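Local atomic coordinates of GH18 chiitnase (Pseudoalteromonas aurantia, PDB entry 6K7Z), a protein that hydrolyses chitin as an endochitinase of glycoside hydrolase family 18, probably cutting the β-1,4 links between N-acetylglucosamine units within the polymer. Residues Y86-S90 with G127-F133; T93-A97 with S136-L141; L15-L21 with V64-Q70; K3-N9 with Y23-A29. The contacts are given in a common frame with arbitrary orientation. Residues are numbered along the deposited sequence.

How the contacts relate
From the N terminus, strand 3-8 pairs with strand 25-33 in contact 4, closing a short loop of the chain. Within that loop lies 15-21, which reaches forward to 64-70 in contact 3 and joins the 3-8/25-33 connection to the end of helix 56-67. Contacts 3 and 4 therefore cross; they also touch, through Q70 NE2 to Y23 O and M65 against V26. Further along, contacts 1 and 2 join helices 83-89 and 93-106, respectively, to helix 130-144 and the chain leading into it. These two also cross, and meet through F133, T93 and L96. Contacts 1 and 3 lie on opposite sides of the chain's centre, about 35 Å apart between centres, whereas contact 4 belongs to the barrel sheet itself.

Contact 1: residues Y86-S90 with G127-F133; sequences YRSLS and GYDGAQF
Y86-L89 belong to helix 83-89, with S90 N bonded to Y86 O (2.8 Å), while G127-D129 lead, as non-helical chain, into helix 130-144. CA atoms come nearest at R87-Y128 (5.8 Å) and S90-F133 (5.5 Å). G127 takes the positive-phi conformation 75/17, Y128 is extended at -162/155, and D129 is the N-cap, its OD1 accepting from Q132 N at 3.1 Å.

Aromatic and apolar packing dominates. Y128 (chi1 p) lays one ring face against the helix: R87 CA makes a CH-pi contact 4.0 Å from the ring centroid, and Y86 CB packs 3.5 Å from Y128 CZ, with a close contact of 3.0 Å to Y128 OH. F133 (chi1 t) fills the other end, with CE2 3.6 Å from Y86 CD1, CE1 4.1 Å from L89 CB and CD1 3.6 Å from S90 CA. The Y86 and F133 rings meet obliquely, planes at 66°, centroids 5.8 Å apart.

Of the polar bonds, R87, all-trans, donates from NE to G127 O (3.3 Å) at the margin. S90 OG (chi1 p) turns back within its own segment to R87 O at 2.6 Å, facing Y128, whose CB is 3.6 Å from that hydroxyl.

Y128 OH is hydrogen-bonded to D118 and Y116, and Y116 sits edge-to-face with Y86. The contact thus joins two successive β-α units of a TIM barrel, beside the C-terminal end of strand 111-115, which carries most of the DxxDxDxE signature of family 18.

Contact 2: residues T93-A97 with S136-L141; sequences TAKLA and SLTQEL
L137 forms the apolar centre of this helix-helix packing. With chi1 t and chi2 p its CA-to-CB bond points sideways, yet the end of the side chain comes nearer to 93-97, placing CD1 3.8 Å from L96 CD2 and 4.3 Å from A97 CB. One turn on, L141 (chi1 -150°, chi2 44°) brings CD1 within 3.7 Å of A97 O and 4.3 Å of A97 CB. Both segments are regular α-helix; their axes approach to 8.6 Å and cross at -49°, with CA atoms nearest at T93-L137 (5.4 Å) and A97-L141 (5.0 Å). The small A97 permits this closeness, its CB resting 3.5 Å from E140 CB. L137 and L141 touch I114 of strand 111-115, so helix 130-144 covers that strand; helix 93-106 precedes the strand in the chain and helix 130-144 follows it.

Farther out, E140 (chi1 and chi2 both m) lays CB and CG along the groove, CG 3.9 Å from T93 OG1, with the carboxylate carbon CD 4.2 Å from A94 CB; its carboxylate forms salt bridges with K143 and R144 of its own helix. At the polar edge T93 (chi1 p) and S136 (chi1 t) share a short hydrogen bond, OG1 to OG 2.5 Å. Leucine and alanine packing therefore supplies the apolar side, the hydroxyl pair satisfies the buried T93, and the charge of E140 is balanced within helix 130-144.

Contact 3: residues L15-L21 with V64-Q70; sequences LINASEL and VMQHKGQ
This is a loop-to-helix contact on the outside of the barrel: L15-L21, from the connection between strands 3-8 and 25-33, packs against the C-terminal end of helix 56-67. Residues 15-19 have helical phi/psi but follow i to i+3 bonds, such as S19 N to I16 O (3.0 Å); S19 OG also bonds to I16 O, at 2.7 Å. Opposite, the helix ends in a Schellman motif, with Q70 N bonded to M65 O (3.0 Å), G69 N to Q66 O (2.8 Å) and G69 at phi/psi 86/16.

CA atoms come closest at S19-M65, 4.6 Å. M65 (m, t, m) extends along the loop, CE 3.8 Å from L15 CG and SD 4.0 Å from A18 CB, and I16 CD1 meets V64 CG2 at 3.8 Å. Q70 NE2 donates almost linearly to A18 O (3.0 Å). At the solvent side K68 NZ forms a salt bridge to E20 OE1 at 3.3 Å, its hydrogen bond weak.

Q70 NE2 also bonds to Y23 O, just before strand 25-33. M65 and L15 rest on V26 and L28 of that strand, L15 and I16 continue onto A61 of helix 56-67, and F262 lies against A18 and L21.

Contact 4: residues K3-N9 with Y23-A29; sequences KTITYYN and YDVVNLA
Strands 3-8 and 25-29 are parallel neighbours in the TIM-barrel sheet, inclined by 20° with axes 4.7 Å apart; I5-V25, T6-V26, Y7-N27 and Y8-L28 are in register. N27 and T6 bury the most surface. N27 is bracketed by backbone bonds, its N donating to T6 O and its O accepting from Y8 N, each 2.8 Å. Its side chain (chi1 m) lies over the Y7 ring, with CB 3.9 Å from the centroid and ND2 3.2 Å from CZ. Y7 OH reaches D113 of the family's DxxDxDxE signature.

On the face shared with V26, T6 (chi1 t) sets CG2 3.6 Å from the Y23 ring centroid, a CH-pi contact over the face; T6 N bonds to V25 O (3.2 Å). Near the start of the pairing, T4 O accepts from D24 N (2.9 Å) and V25 N (3.2 Å), and T4 N donates to D24 OD2 (3.0 Å).

A29 closes the other end: A29 N bonds to Y8 O at 2.9 Å, and N9 ND2 donates to A29 O at 2.7 Å.

Contact 1: residues Y86-S90 with G127-F133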
# COMPACT_ATOMS: atom_id res chain seq x y z
N TYR A 86 13.39 4.07 -10.88
CA TYR A 86 13.69 4.40 -9.49
C TYR A 86 15.13 4.89 -9.35
O TYR A 86 15.40 5.81 -8.58
CB TYR A 86 13.48 3.18 -8.59
CG TYR A 86 12.04 2.81 -8.26
CD1 TYR A 86 11.23 3.68 -7.53
CD2 TYR A 86 11.52 1.58 -8.63
CE1 TYR A 86 9.92 3.33 -7.20
CE2 TYR A 86 10.22 1.22 -8.31
CZ TYR A 86 9.42 2.10 -7.60
OH TYR A 86 8.12 1.73 -7.28
N ARG A 87 16.06 4.27 -10.06
CA ARG A 87 17.46 4.69 -9.98
C ARG A 87 17.59 6.17 -10.32
O ARG A 87 18.28 6.92 -9.61
CB ARG A 87 18.32 3.86 -10.93
CG ARG A 87 19.83 4.05 -10.74
CD ARG A 87 20.59 3.27 -11.80
NE ARG A 87 22.03 3.26 -11.57
CZ ARG A 87 22.92 2.79 -12.44
NH1 ARG A 87 22.50 2.31 -13.61
NH2 ARG A 87 24.22 2.80 -12.15
N SER A 88 16.94 6.61 -11.39
CA SER A 88 16.96 8.02 -11.75
C SER A 88 16.28 8.88 -10.70
O SER A 88 16.79 9.94 -10.32
CB SER A 88 16.30 8.23 -13.11
OG SER A 88 16.99 7.51 -14.12
N LEU A 89 15.11 8.43 -10.22
CA LEU A 89 14.38 9.21 -9.23
C LEU A 89 15.18 9.37 -7.96
O LEU A 89 15.04 10.40 -7.28
CB LEU A 89 13.05 8.53 -8.91
CG LEU A 89 12.05 8.46 -10.06
CD1 LEU A 89 10.90 7.58 -9.64
CD2 LEU A 89 11.54 9.85 -10.42
N SER A 90 16.00 8.38 -7.62
CA SER A 90 16.75 8.42 -6.38
C SER A 90 17.76 9.55 -6.35
O SER A 90 18.22 9.93 -5.27
CB SER A 90 17.48 7.10 -6.15
OG SER A 90 18.58 6.97 -7.05
N GLY A 127 22.14 -0.52 -8.41
CA GLY A 127 22.85 0.72 -8.68
C GLY A 127 22.32 1.92 -7.93
O GLY A 127 22.60 3.06 -8.33
N TYR A 128 21.53 1.71 -6.88
CA TYR A 128 21.15 2.80 -5.99
C TYR A 128 20.67 2.18 -4.68
O TYR A 128 20.25 1.02 -4.65
CB TYR A 128 20.06 3.70 -6.60
CG TYR A 128 18.66 3.10 -6.59
CD1 TYR A 128 18.26 2.19 -7.56
CD2 TYR A 128 17.74 3.45 -5.59
CE1 TYR A 128 16.97 1.63 -7.54
CE2 TYR A 128 16.45 2.89 -5.57
CZ TYR A 128 16.08 1.99 -6.55
OH TYR A 128 14.82 1.43 -6.52
N ASP A 129 20.77 2.96 -3.61
CA ASP A 129 20.40 2.50 -2.28
C ASP A 129 18.89 2.67 -2.11
O ASP A 129 18.40 3.79 -1.99
CB ASP A 129 21.18 3.30 -1.24
CG ASP A 129 21.04 2.76 0.17
OD1 ASP A 129 19.98 2.18 0.49
OD2 ASP A 129 21.99 2.92 0.95
N GLY A 130 18.15 1.56 -2.12
CA GLY A 130 16.70 1.66 -2.06
C GLY A 130 16.19 2.13 -0.71
O GLY A 130 15.20 2.87 -0.64
N ALA A 131 16.84 1.71 0.37
CA ALA A 131 16.43 2.17 1.69
C ALA A 131 16.60 3.68 1.82
O ALA A 131 15.69 4.38 2.28
CB ALA A 131 17.22 1.44 2.78
N GLN A 132 17.75 4.20 1.40
CA GLN A 132 17.95 5.64 1.49
C GLN A 132 16.99 6.39 0.57
O GLN A 132 16.55 7.50 0.91
CB GLN A 132 19.40 6.00 1.19
CG GLN A 132 19.65 7.51 1.19
CD GLN A 132 19.32 8.15 2.54
OE1 GLN A 132 19.83 7.72 3.59
NE2 GLN A 132 18.46 9.17 2.53
N PHE A 133 16.64 5.79 -0.57
CA PHE A 133 15.63 6.39 -1.44
C PHE A 133 14.30 6.51 -0.72
O PHE A 133 13.68 7.58 -0.70
CB PHE A 133 15.48 5.56 -2.72
CG PHE A 133 14.27 5.93 -3.54
CD1 PHE A 133 14.18 7.18 -4.14
CD2 PHE A 133 13.23 5.03 -3.71
CE1 PHE A 133 13.08 7.52 -4.90
CE2 PHE A 133 12.11 5.36 -4.47
CZ PHE A 133 12.03 6.61 -5.07

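Contact 2: residues T93-A97 with S136-L141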
# COMPACT_ATOMS: atom_id res chain seq x y z
N THR A 93 15.02 13.09 -5.08
CA THR A 93 13.77 12.77 -4.40
C THR A 93 12.93 14.00 -4.11
O THR A 93 11.70 13.89 -4.00
CB THR A 93 14.05 12.03 -3.08
OG1 THR A 93 14.81 12.88 -2.21
CG2 THR A 93 14.83 10.76 -3.36
N ALA A 94 13.55 15.18 -3.98
CA ALA A 94 12.75 16.36 -3.69
C ALA A 94 11.86 16.70 -4.87
O ALA A 94 10.71 17.11 -4.69
CB ALA A 94 13.66 17.54 -3.33
N LYS A 95 12.37 16.52 -6.09
CA LYS A 95 11.57 16.78 -7.28
C LYS A 95 10.43 15.78 -7.38
O LYS A 95 9.29 16.16 -7.69
CB LYS A 95 12.46 16.72 -8.52
CG LYS A 95 11.75 17.05 -9.81
CD LYS A 95 12.74 17.24 -10.97
CE LYS A 95 12.03 17.80 -12.20
NZ LYS A 95 12.88 17.84 -13.43
N LEU A 96 10.72 14.50 -7.13
CA LEU A 96 9.67 13.49 -7.10
C LEU A 96 8.63 13.82 -6.04
O LEU A 96 7.42 13.81 -6.31
CB LEU A 96 10.29 12.11 -6.85
CG LEU A 96 9.31 10.94 -6.70
CD1 LEU A 96 8.49 10.77 -7.96
CD2 LEU A 96 10.04 9.65 -6.35
N ALA A 97 9.09 14.17 -4.83
CA ALA A 97 8.16 14.51 -3.76
C ALA A 97 7.24 15.65 -4.16
O ALA A 97 6.03 15.62 -3.89
CB ALA A 97 8.92 14.86 -2.49
N SER A 136 14.57 9.11 2.14
CA SER A 136 14.54 10.49 1.65
C SER A 136 13.19 10.85 1.05
O SER A 136 12.66 11.94 1.30
CB SER A 136 15.66 10.71 0.62
OG SER A 136 15.55 12.02 0.07
N LEU A 137 12.62 9.96 0.23
CA LEU A 137 11.31 10.24 -0.34
C LEU A 137 10.26 10.44 0.76
O LEU A 137 9.46 11.38 0.68
CB LEU A 137 10.88 9.11 -1.28
CG LEU A 137 9.49 9.29 -1.89
CD1 LEU A 137 9.43 10.56 -2.74
CD2 LEU A 137 9.07 8.06 -2.69
N THR A 138 10.28 9.60 1.79
CA THR A 138 9.31 9.77 2.87
C THR A 138 9.47 11.13 3.55
O THR A 138 8.49 11.84 3.78
CB THR A 138 9.42 8.63 3.88
OG1 THR A 138 9.06 7.40 3.26
CG2 THR A 138 8.48 8.87 5.06
N GLN A 139 10.71 11.53 3.84
CA GLN A 139 10.95 12.79 4.52
C GLN A 139 10.46 13.96 3.67
O GLN A 139 9.79 14.87 4.17
CB GLN A 139 12.43 12.94 4.85
CG GLN A 139 12.90 12.08 6.01
CD GLN A 139 14.41 12.09 6.18
OE1 GLN A 139 15.15 12.36 5.24
NE2 GLN A 139 14.87 11.77 7.39
N GLU A 140 10.80 13.96 2.38
CA GLU A 140 10.43 15.07 1.52
C GLU A 140 8.93 15.12 1.30
O GLU A 140 8.34 16.20 1.20
CB GLU A 140 11.17 14.96 0.18
CG GLU A 140 12.67 14.98 0.31
CD GLU A 140 13.19 16.37 0.63
OE1 GLU A 140 12.37 17.32 0.66
OE2 GLU A 140 14.41 16.50 0.81
N LEU A 141 8.30 13.96 1.21
CA LEU A 141 6.85 13.92 1.03
C LEU A 141 6.14 14.41 2.28
O LEU A 141 5.18 15.19 2.20
CB LEU A 141 6.43 12.49 0.68
CG LEU A 141 5.22 12.17 -0.19
CD1 LEU A 141 5.13 13.07 -1.40
CD2 LEU A 141 5.33 10.71 -0.62

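Contact 3: residues L15-L21 with V64-Q70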
# COMPACT_ATOMS: atom_id res chain seq x y z
N LEU A 15 -16.32 2.43 -8.87
CA LEU A 15 -15.58 2.86 -7.69
C LEU A 15 -16.51 3.39 -6.61
O LEU A 15 -16.25 3.21 -5.41
CB LEU A 15 -14.55 3.92 -8.06
CG LEU A 15 -13.71 4.51 -6.93
CD1 LEU A 15 -12.85 3.46 -6.28
CD2 LEU A 15 -12.84 5.64 -7.51
N ILE A 16 -17.60 4.05 -7.00
CA ILE A 16 -18.48 4.62 -6.00
C ILE A 16 -19.08 3.56 -5.08
O ILE A 16 -19.50 3.90 -3.97
CB ILE A 16 -19.57 5.45 -6.69
CG1 ILE A 16 -20.23 6.42 -5.69
CG2 ILE A 16 -20.57 4.54 -7.38
CD1 ILE A 16 -20.78 7.65 -6.33
N ASN A 17 -19.12 2.29 -5.50
CA ASN A 17 -19.62 1.23 -4.62
C ASN A 17 -18.86 1.19 -3.30
O ASN A 17 -19.42 0.77 -2.28
CB ASN A 17 -19.54 -0.15 -5.30
CG ASN A 17 -20.65 -0.36 -6.34
OD1 ASN A 17 -21.19 0.60 -6.89
ND2 ASN A 17 -20.98 -1.62 -6.61
N ALA A 18 -17.59 1.60 -3.31
CA ALA A 18 -16.79 1.53 -2.09
C ALA A 18 -17.32 2.48 -1.02
O ALA A 18 -17.14 2.22 0.17
CB ALA A 18 -15.32 1.84 -2.39
N SER A 19 -17.98 3.57 -1.43
CA SER A 19 -18.51 4.54 -0.47
C SER A 19 -19.58 3.94 0.44
O SER A 19 -19.85 4.50 1.51
CB SER A 19 -19.10 5.75 -1.21
OG SER A 19 -20.32 5.38 -1.83
N GLU A 20 -20.20 2.83 0.05
CA GLU A 20 -21.24 2.20 0.86
C GLU A 20 -20.75 0.93 1.55
O GLU A 20 -21.56 0.18 2.08
CB GLU A 20 -22.47 1.91 0.01
CG GLU A 20 -22.93 3.09 -0.83
CD GLU A 20 -23.49 4.26 -0.03
OE1 GLU A 20 -23.55 4.18 1.21
OE2 GLU A 20 -23.86 5.27 -0.66
N LEU A 21 -19.45 0.69 1.55
CA LEU A 21 -18.87 -0.51 2.13
C LEU A 21 -17.97 -0.13 3.30
O LEU A 21 -17.58 1.04 3.44
CB LEU A 21 -18.08 -1.28 1.06
CG LEU A 21 -19.06 -1.92 0.08
CD1 LEU A 21 -18.32 -2.40 -1.16
CD2 LEU A 21 -19.79 -3.08 0.76
N VAL A 64 -17.54 11.49 -3.06
CA VAL A 64 -18.56 10.77 -2.30
C VAL A 64 -17.91 9.95 -1.19
O VAL A 64 -18.41 9.92 -0.05
CB VAL A 64 -19.39 9.90 -3.24
CG1 VAL A 64 -20.32 8.99 -2.44
CG2 VAL A 64 -20.19 10.78 -4.21
N MET A 65 -16.82 9.26 -1.50
CA MET A 65 -16.09 8.51 -0.48
C MET A 65 -15.63 9.42 0.64
O MET A 65 -15.80 9.12 1.83
CB MET A 65 -14.90 7.78 -1.11
CG MET A 65 -15.27 6.54 -1.91
SD MET A 65 -13.81 5.56 -2.39
CE MET A 65 -13.23 6.52 -3.79
N GLN A 66 -15.04 10.56 0.28
CA GLN A 66 -14.57 11.52 1.28
C GLN A 66 -15.72 12.08 2.11
O GLN A 66 -15.57 12.29 3.32
CB GLN A 66 -13.78 12.63 0.60
CG GLN A 66 -12.38 12.17 0.22
CD GLN A 66 -11.65 13.14 -0.67
OE1 GLN A 66 -12.27 13.96 -1.35
NE2 GLN A 66 -10.33 13.05 -0.69
N HIS A 67 -16.89 12.27 1.51
CA HIS A 67 -18.09 12.75 2.26
C HIS A 67 -18.44 11.72 3.31
O HIS A 67 -18.99 12.05 4.32
CB HIS A 67 -19.29 12.95 1.32
CG HIS A 67 -20.60 13.36 1.97
ND1 HIS A 67 -20.77 14.54 2.66
CD2 HIS A 67 -21.83 12.80 1.88
CE1 HIS A 67 -22.02 14.63 3.07
NE2 HIS A 67 -22.69 13.60 2.59
N LYS A 68 -18.10 10.48 3.05
CA LYS A 68 -18.38 9.41 3.96
C LYS A 68 -17.30 9.30 5.03
O LYS A 68 -17.43 8.50 5.91
CB LYS A 68 -18.51 8.07 3.25
CG LYS A 68 -19.67 7.86 2.30
CD LYS A 68 -20.90 7.49 3.06
CE LYS A 68 -22.08 7.43 2.14
NZ LYS A 68 -23.24 6.94 2.92
N GLY A 69 -16.25 10.07 4.94
CA GLY A 69 -15.20 9.99 5.90
C GLY A 69 -14.16 8.93 5.56
O GLY A 69 -13.37 8.56 6.38
N GLN A 70 -14.18 8.47 4.32
CA GLN A 70 -13.20 7.53 3.87
C GLN A 70 -12.02 8.34 3.33
O GLN A 70 -12.19 9.45 2.94
CB GLN A 70 -13.74 6.59 2.81
CG GLN A 70 -14.74 5.60 3.33
CD GLN A 70 -15.48 4.91 2.21
OE1 GLN A 70 -15.78 5.53 1.25
NE2 GLN A 70 -15.77 3.66 2.35

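Contact 4: residues K3-N9 with Y23-A29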
# COMPACT_ATOMS: atom_id res chain seq x y z
N LYS A 3 -8.22 -0.85 10.71
CA LYS A 3 -8.59 -0.16 9.48
C LYS A 3 -8.78 -1.18 8.38
O LYS A 3 -8.13 -2.15 8.41
CB LYS A 3 -7.43 0.70 9.03
CG LYS A 3 -7.18 1.99 9.75
CD LYS A 3 -5.88 2.61 9.28
CE LYS A 3 -5.41 3.73 10.20
NZ LYS A 3 -5.53 3.46 11.62
N THR A 4 -9.63 -0.89 7.42
CA THR A 4 -9.86 -1.71 6.23
C THR A 4 -9.41 -0.90 5.02
O THR A 4 -9.76 0.20 4.89
CB THR A 4 -11.29 -2.21 6.12
OG1 THR A 4 -12.18 -1.15 6.23
CG2 THR A 4 -11.51 -3.24 7.20
N ILE A 5 -8.59 -1.54 4.19
CA ILE A 5 -7.93 -0.86 3.09
C ILE A 5 -8.07 -1.72 1.84
O ILE A 5 -7.99 -2.95 1.91
CB ILE A 5 -6.45 -0.59 3.43
CG1 ILE A 5 -6.38 0.21 4.73
CG2 ILE A 5 -5.73 0.14 2.29
CD1 ILE A 5 -5.02 0.63 5.11
N THR A 6 -8.30 -1.07 0.69
CA THR A 6 -8.32 -1.82 -0.56
C THR A 6 -7.61 -1.01 -1.62
O THR A 6 -7.52 0.21 -1.54
CB THR A 6 -9.76 -2.17 -1.01
OG1 THR A 6 -9.71 -3.00 -2.18
CG2 THR A 6 -10.58 -0.91 -1.29
N TYR A 7 -7.09 -1.72 -2.62
CA TYR A 7 -6.56 -1.10 -3.83
C TYR A 7 -7.59 -1.14 -4.95
O TYR A 7 -8.26 -2.15 -5.16
CB TYR A 7 -5.29 -1.80 -4.32
CG TYR A 7 -4.07 -1.49 -3.48
CD1 TYR A 7 -3.85 -2.17 -2.28
CD2 TYR A 7 -3.17 -0.53 -3.88
CE1 TYR A 7 -2.76 -1.88 -1.50
CE2 TYR A 7 -2.05 -0.24 -3.10
CZ TYR A 7 -1.87 -0.92 -1.91
OH TYR A 7 -0.78 -0.66 -1.13
N TYR A 8 -7.70 -0.04 -5.69
CA TYR A 8 -8.58 0.03 -6.85
C TYR A 8 -7.71 0.17 -8.09
O TYR A 8 -7.12 1.22 -8.33
CB TYR A 8 -9.56 1.19 -6.71
CG TYR A 8 -10.62 1.21 -7.79
CD1 TYR A 8 -11.76 0.44 -7.66
CD2 TYR A 8 -10.49 2.00 -8.93
CE1 TYR A 8 -12.75 0.44 -8.62
CE2 TYR A 8 -11.49 2.00 -9.91
CZ TYR A 8 -12.61 1.21 -9.74
OH TYR A 8 -13.64 1.19 -10.68
N ASN A 9 -7.62 -0.91 -8.87
CA ASN A 9 -6.90 -0.91 -10.14
C ASN A 9 -7.86 -1.30 -11.25
O ASN A 9 -8.19 -0.46 -12.09
CB ASN A 9 -5.68 -1.83 -10.07
CG ASN A 9 -4.81 -1.77 -11.33
OD1 ASN A 9 -4.66 -2.76 -12.03
ND2 ASN A 9 -4.22 -0.60 -11.60
N TYR A 23 -15.00 0.22 4.20
CA TYR A 23 -13.60 0.56 3.98
C TYR A 23 -13.26 1.86 4.67
O TYR A 23 -14.07 2.79 4.71
CB TYR A 23 -13.27 0.70 2.49
CG TYR A 23 -13.15 -0.62 1.77
CD1 TYR A 23 -12.10 -1.49 2.06
CD2 TYR A 23 -14.08 -1.00 0.81
CE1 TYR A 23 -11.99 -2.71 1.42
CE2 TYR A 23 -13.98 -2.21 0.15
CZ TYR A 23 -12.93 -3.06 0.46
OH TYR A 23 -12.84 -4.27 -0.20
N ASP A 24 -12.05 1.94 5.21
CA ASP A 24 -11.54 3.20 5.72
C ASP A 24 -10.68 3.94 4.71
O ASP A 24 -10.69 5.18 4.69
CB ASP A 24 -10.75 2.98 7.00
CG ASP A 24 -11.59 2.39 8.10
OD1 ASP A 24 -12.65 2.99 8.41
OD2 ASP A 24 -11.21 1.33 8.63
N VAL A 25 -9.95 3.21 3.87
CA VAL A 25 -8.98 3.79 2.95
C VAL A 25 -9.09 3.08 1.61
O VAL A 25 -9.13 1.85 1.55
CB VAL A 25 -7.54 3.66 3.49
CG1 VAL A 25 -6.56 4.34 2.54
CG2 VAL A 25 -7.43 4.24 4.89
N VAL A 26 -9.09 3.85 0.53
CA VAL A 26 -9.03 3.31 -0.81
C VAL A 26 -7.77 3.86 -1.47
O VAL A 26 -7.59 5.08 -1.54
CB VAL A 26 -10.28 3.66 -1.63
CG1 VAL A 26 -10.06 3.29 -3.09
CG2 VAL A 26 -11.49 2.93 -1.05
N ASN A 27 -6.91 2.95 -1.95
CA ASN A 27 -5.70 3.32 -2.67
C ASN A 27 -5.98 3.22 -4.17
O ASN A 27 -6.22 2.13 -4.68
CB ASN A 27 -4.53 2.39 -2.33
CG ASN A 27 -4.17 2.40 -0.86
OD1 ASN A 27 -4.33 3.41 -0.18
ND2 ASN A 27 -3.62 1.29 -0.38
N LEU A 28 -5.93 4.36 -4.87
CA LEU A 28 -6.09 4.33 -6.31
C LEU A 28 -4.77 3.90 -6.95
O LEU A 28 -3.73 4.52 -6.71
CB LEU A 28 -6.54 5.69 -6.84
CG LEU A 28 -7.73 6.29 -6.09
CD1 LEU A 28 -8.00 7.71 -6.57
CD2 LEU A 28 -8.97 5.40 -6.27
N ALA A 29 -4.81 2.85 -7.76
CA ALA A 29 -3.61 2.29 -8.38
C ALA A 29 -3.67 2.39 -9.91
O ALA A 29 -4.61 1.88 -10.50
CB ALA A 29 -3.48 0.82 -7.96
O HOH W 1 -7.27 2.51 -11.46